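Local atomic coordinates of FdxN element excision controlling factor XisI (Anabaena variabilis ATCC 29413, PDB entry 2NVM), a protein that probably helps control excision of the fdxN element, a site-specific recombination of nitrogen-fixation genes, together with XisF and XisH. Residues G81-V95 / M98-F112. Sequence-based numbering, arbitrary orientation. Where two conformers were deposited one is given.
Sequences GKIWIEEDSTNLAIV and MLVAGIPQTDIILGF
Ile-83 and Ile-85 of strand 82-87 exchange backbone hydrogen bonds with Asp-107 and Ile-109, pairing that strand in parallel with strand 108-110; these are the two strands of a beta-alpha-beta unit connected through helix 93-100. Ile-83 N donates to Asp-107 O (2.7 Å), Ile-83 O receives Ile-109 N, and Ile-109 O takes Ile-85 N almost head-on, at a C=O...N angle of 177°. On the sheet face turned to the helix, the side chains pack closely. Ile-83 CD1 presses on Ile-103 CD1 at 3.4 Å, tight for two methyls. The extended selenomethionine Met-98 brings its CE against Ile-83 CG2 and meets Ile-85 CD1 tip to tip, both at 3.9 Å, while Ile-15 of helix 4-23 packs against Met-98 from outside the unit.

On the reverse face, Ile-109 runs alongside Trp-84. With CG2 anti to its backbone N, this branch sits over the six-membered ring in a CH-pi contact, 3.8 Å from the centroid and 10° off the normal, as CD1 covers the same face nearer the rim. A leucine in place of Trp-84 would probably leave both Ile-109 methyls without their flat platform. Trp-84 NE1 is buried without a polar partner, so the indole contributes here chiefly through its surface. Buried Glu-86 brings OE1 to 3.5 Å from Gly-111 CA, an approach allowed by the missing side chain.

The looser side begins at partly exposed Lys-82, whose NZ reaches O of exposed Thr-106 (3.1 Å); at the other end, Phe-112 N makes only a weak bond to Ile-85 O (3.3 Å). Backbone bonds and apolar branches thus unite the interior, whereas each charge is answered from outside: Lys-82 by the C-terminal carboxylate of Ala-126, Asp-107 OD2 by a hydrogen bond with Tyr-8 OH of helix 4-23, and Glu-86 by Arg-68 of the second subunit.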
# COMPACT_ATOMS: atom_id res chain seq x y z
N GLY B 81 -13.50 10.59 -8.52
CA GLY B 81 -14.14 9.83 -9.58
C GLY B 81 -13.24 9.35 -10.71
O GLY B 81 -13.76 8.99 -11.76
N LYS B 82 -11.91 9.34 -10.51
CA LYS B 82 -10.94 8.89 -11.53
C LYS B 82 -9.96 7.88 -10.95
O LYS B 82 -9.63 7.94 -9.77
CB LYS B 82 -10.21 10.07 -12.16
CG LYS B 82 -11.16 11.02 -12.88
CD LYS B 82 -10.46 12.04 -13.76
CE LYS B 82 -11.48 12.93 -14.46
NZ LYS B 82 -10.85 13.83 -15.45
N ILE B 83 -9.50 6.96 -11.81
CA ILE B 83 -8.56 5.90 -11.46
C ILE B 83 -7.16 6.46 -11.70
O ILE B 83 -6.85 6.86 -12.81
CB ILE B 83 -8.80 4.61 -12.31
CG1 ILE B 83 -10.21 4.03 -11.99
CG2 ILE B 83 -7.71 3.56 -12.08
CD1 ILE B 83 -10.65 2.91 -12.88
N TRP B 84 -6.34 6.48 -10.65
CA TRP B 84 -4.96 6.95 -10.68
C TRP B 84 -4.06 5.73 -10.66
O TRP B 84 -4.11 5.00 -9.69
CB TRP B 84 -4.65 7.81 -9.46
CG TRP B 84 -5.19 9.17 -9.54
CD1 TRP B 84 -6.50 9.55 -9.48
CD2 TRP B 84 -4.43 10.36 -9.70
NE1 TRP B 84 -6.60 10.92 -9.61
CE2 TRP B 84 -5.34 11.44 -9.73
CE3 TRP B 84 -3.05 10.62 -9.81
CZ2 TRP B 84 -4.92 12.78 -9.89
CZ3 TRP B 84 -2.62 11.94 -9.95
CH2 TRP B 84 -3.55 13.01 -9.99
N ILE B 85 -3.27 5.51 -11.71
CA ILE B 85 -2.29 4.41 -11.77
C ILE B 85 -1.00 5.08 -11.29
O ILE B 85 -0.34 5.81 -12.05
CB ILE B 85 -2.13 3.78 -13.16
CG1 ILE B 85 -3.50 3.34 -13.73
CG2 ILE B 85 -1.14 2.60 -13.07
CD1 ILE B 85 -3.44 2.75 -15.13
N GLU B 86 -0.69 4.89 -10.00
CA GLU B 86 0.50 5.45 -9.34
C GLU B 86 1.78 4.63 -9.58
O GLU B 86 2.86 5.16 -9.48
CB GLU B 86 0.27 5.56 -7.84
CG GLU B 86 -0.99 6.33 -7.37
CD GLU B 86 -0.98 7.83 -7.60
OE1 GLU B 86 -0.15 8.38 -8.35
OE2 GLU B 86 -1.86 8.51 -7.05
N GLU B 87 1.65 3.34 -9.80
CA GLU B 87 2.79 2.46 -10.06
C GLU B 87 2.25 1.30 -10.87
O GLU B 87 1.18 0.77 -10.54
CB GLU B 87 3.43 1.99 -8.75
CG GLU B 87 4.69 1.09 -8.89
CD GLU B 87 5.87 1.77 -9.61
OE1 GLU B 87 6.21 2.92 -9.27
OE2 GLU B 87 6.48 1.12 -10.51
N ASP B 88 2.98 0.93 -11.92
CA ASP B 88 2.60 -0.11 -12.84
C ASP B 88 3.80 -0.97 -13.23
O ASP B 88 4.84 -0.43 -13.60
CB ASP B 88 2.03 0.56 -14.12
CG ASP B 88 1.55 -0.46 -15.19
OD1 ASP B 88 1.01 -1.51 -14.82
OD2 ASP B 88 1.70 -0.17 -16.40
N SER B 89 3.59 -2.29 -13.21
CA SER B 89 4.57 -3.34 -13.58
C SER B 89 4.23 -4.11 -14.90
O SER B 89 4.98 -5.00 -15.29
CB SER B 89 4.57 -4.39 -12.47
OG SER B 89 3.25 -4.93 -12.32
N THR B 90 3.11 -3.77 -15.54
CA THR B 90 2.58 -4.46 -16.73
C THR B 90 2.84 -3.79 -18.09
O THR B 90 2.41 -4.35 -19.10
CB THR B 90 1.03 -4.61 -16.58
OG1 THR B 90 0.39 -3.32 -16.70
CG2 THR B 90 0.67 -5.24 -15.24
N ASN B 91 3.56 -2.65 -18.09
CA ASN B 91 3.86 -1.86 -19.30
C ASN B 91 2.53 -1.42 -19.96
O ASN B 91 2.34 -1.50 -21.19
CB ASN B 91 4.81 -2.63 -20.26
CG ASN B 91 5.51 -1.73 -21.29
OD1 ASN B 91 5.84 -0.57 -21.02
ND2 ASN B 91 5.79 -2.29 -22.46
N LEU B 92 1.60 -0.96 -19.10
CA LEU B 92 0.25 -0.50 -19.46
C LEU B 92 -0.75 -1.57 -19.93
O LEU B 92 -1.81 -1.22 -20.42
CB LEU B 92 0.29 0.76 -20.38
CG LEU B 92 0.95 2.01 -19.78
CD1 LEU B 92 0.95 3.11 -20.82
CD2 LEU B 92 0.27 2.48 -18.47
N ALA B 93 -0.45 -2.86 -19.71
CA ALA B 93 -1.40 -3.96 -20.03
C ALA B 93 -2.71 -3.81 -19.23
O ALA B 93 -3.77 -4.13 -19.74
CB ALA B 93 -0.78 -5.34 -19.79
N ILE B 94 -2.62 -3.28 -17.99
CA ILE B 94 -3.79 -3.02 -17.14
C ILE B 94 -4.74 -1.93 -17.70
O ILE B 94 -5.92 -1.95 -17.37
CB ILE B 94 -3.42 -2.68 -15.64
CG1 ILE B 94 -2.69 -1.34 -15.48
CG2 ILE B 94 -2.60 -3.82 -14.99
CD1 ILE B 94 -2.44 -1.02 -13.99
N VAL B 95 -4.21 -0.98 -18.48
CA VAL B 95 -5.03 0.07 -19.12
C VAL B 95 -6.00 -0.54 -20.14
O VAL B 95 -7.16 -0.14 -20.18
CB VAL B 95 -4.18 1.20 -19.76
CG1 VAL B 95 -5.00 2.07 -20.71
CG2 VAL B 95 -3.54 2.04 -18.67
N MSE B 98 -8.96 -1.98 -18.38
CA MSE B 98 -9.88 -0.92 -17.94
C MSE B 98 -10.76 -0.40 -19.09
O MSE B 98 -11.96 -0.23 -18.90
CB MSE B 98 -9.13 0.25 -17.29
CG MSE B 98 -8.42 -0.10 -16.00
SE MSE B 98 -7.31 1.36 -15.42
CE MSE B 98 -6.40 0.46 -13.97
N LEU B 99 -10.16 -0.20 -20.27
CA LEU B 99 -10.89 0.25 -21.48
C LEU B 99 -11.90 -0.81 -21.93
O LEU B 99 -12.99 -0.46 -22.35
CB LEU B 99 -9.95 0.63 -22.63
CG LEU B 99 -8.97 1.78 -22.34
CD1 LEU B 99 -8.01 1.88 -23.51
CD2 LEU B 99 -9.65 3.11 -22.06
N VAL B 100 -11.50 -2.10 -21.86
CA VAL B 100 -12.38 -3.26 -22.14
C VAL B 100 -13.53 -3.35 -21.10
O VAL B 100 -14.59 -3.89 -21.41
CB VAL B 100 -11.57 -4.60 -22.24
CG1 VAL B 100 -12.46 -5.83 -22.26
CG2 VAL B 100 -10.68 -4.58 -23.48
N ALA B 101 -13.31 -2.85 -19.88
CA ALA B 101 -14.36 -2.77 -18.84
C ALA B 101 -15.22 -1.48 -18.97
O ALA B 101 -15.97 -1.18 -18.05
CB ALA B 101 -13.74 -2.88 -17.43
N GLY B 102 -15.13 -0.72 -20.07
CA GLY B 102 -15.93 0.49 -20.28
C GLY B 102 -15.53 1.71 -19.46
O GLY B 102 -16.37 2.58 -19.22
N ILE B 103 -14.27 1.76 -19.02
CA ILE B 103 -13.74 2.90 -18.27
C ILE B 103 -13.17 3.77 -19.38
O ILE B 103 -12.31 3.30 -20.14
CB ILE B 103 -12.64 2.49 -17.25
CG1 ILE B 103 -13.18 1.43 -16.29
CG2 ILE B 103 -12.13 3.73 -16.48
CD1 ILE B 103 -12.19 0.97 -15.23
N PRO B 104 -13.65 5.03 -19.52
CA PRO B 104 -13.10 5.90 -20.57
C PRO B 104 -11.70 6.40 -20.19
O PRO B 104 -11.39 6.49 -18.98
CB PRO B 104 -14.10 7.06 -20.62
CG PRO B 104 -14.59 7.17 -19.24
CD PRO B 104 -14.67 5.75 -18.73
N GLN B 105 -10.88 6.69 -21.21
CA GLN B 105 -9.49 7.21 -21.02
C GLN B 105 -9.42 8.51 -20.20
O GLN B 105 -8.43 8.74 -19.52
CB GLN B 105 -8.76 7.40 -22.36
CG GLN B 105 -8.56 6.14 -23.18
N THR B 106 -10.49 9.32 -20.26
CA THR B 106 -10.60 10.56 -19.47
C THR B 106 -10.71 10.33 -17.96
O THR B 106 -10.53 11.30 -17.20
CB THR B 106 -11.79 11.46 -19.93
OG1 THR B 106 -13.03 10.78 -19.72
CG2 THR B 106 -11.64 11.84 -21.40
N ASP B 107 -11.08 9.11 -17.52
CA ASP B 107 -11.15 8.72 -16.10
C ASP B 107 -9.93 7.87 -15.60
O ASP B 107 -9.98 7.35 -14.48
CB ASP B 107 -12.50 8.02 -15.81
CG ASP B 107 -13.70 8.99 -15.87
OD1 ASP B 107 -13.57 10.19 -15.54
OD2 ASP B 107 -14.80 8.52 -16.20
N ILE B 108 -8.87 7.79 -16.40
CA ILE B 108 -7.61 7.08 -16.10
C ILE B 108 -6.49 8.14 -16.08
O ILE B 108 -6.33 8.86 -17.04
CB ILE B 108 -7.27 5.99 -17.17
CG1 ILE B 108 -8.40 4.95 -17.27
CG2 ILE B 108 -5.94 5.31 -16.85
CD1 ILE B 108 -8.15 3.83 -18.28
N ILE B 109 -5.74 8.24 -14.97
CA ILE B 109 -4.61 9.18 -14.82
C ILE B 109 -3.35 8.37 -14.54
O ILE B 109 -3.34 7.52 -13.63
CB ILE B 109 -4.82 10.18 -13.66
CG1 ILE B 109 -6.11 10.99 -13.89
CG2 ILE B 109 -3.62 11.13 -13.53
CD1 ILE B 109 -6.40 11.99 -12.85
N LEU B 110 -2.29 8.63 -15.31
CA LEU B 110 -1.00 8.00 -15.10
C LEU B 110 -0.24 8.88 -14.13
O LEU B 110 0.48 9.80 -14.52
CB LEU B 110 -0.24 7.76 -16.40
CG LEU B 110 -0.99 6.90 -17.43
CD1 LEU B 110 -0.08 6.72 -18.64
CD2 LEU B 110 -1.47 5.53 -16.86
N GLY B 111 -0.47 8.61 -12.84
CA GLY B 111 0.18 9.28 -11.72
C GLY B 111 1.69 9.12 -11.75
O GLY B 111 2.39 10.03 -11.35
N PHE B 112 2.18 7.98 -12.24
CA PHE B 112 3.63 7.77 -12.43
C PHE B 112 4.25 8.64 -13.56
O PHE B 112 5.47 8.67 -13.68
CB PHE B 112 4.01 6.29 -12.58
CG PHE B 112 3.57 5.65 -13.85
CD1 PHE B 112 4.43 5.62 -14.96
CD2 PHE B 112 2.34 5.01 -13.94
CE1 PHE B 112 4.04 5.00 -16.16
CE2 PHE B 112 1.94 4.38 -15.13
CZ PHE B 112 2.79 4.38 -16.24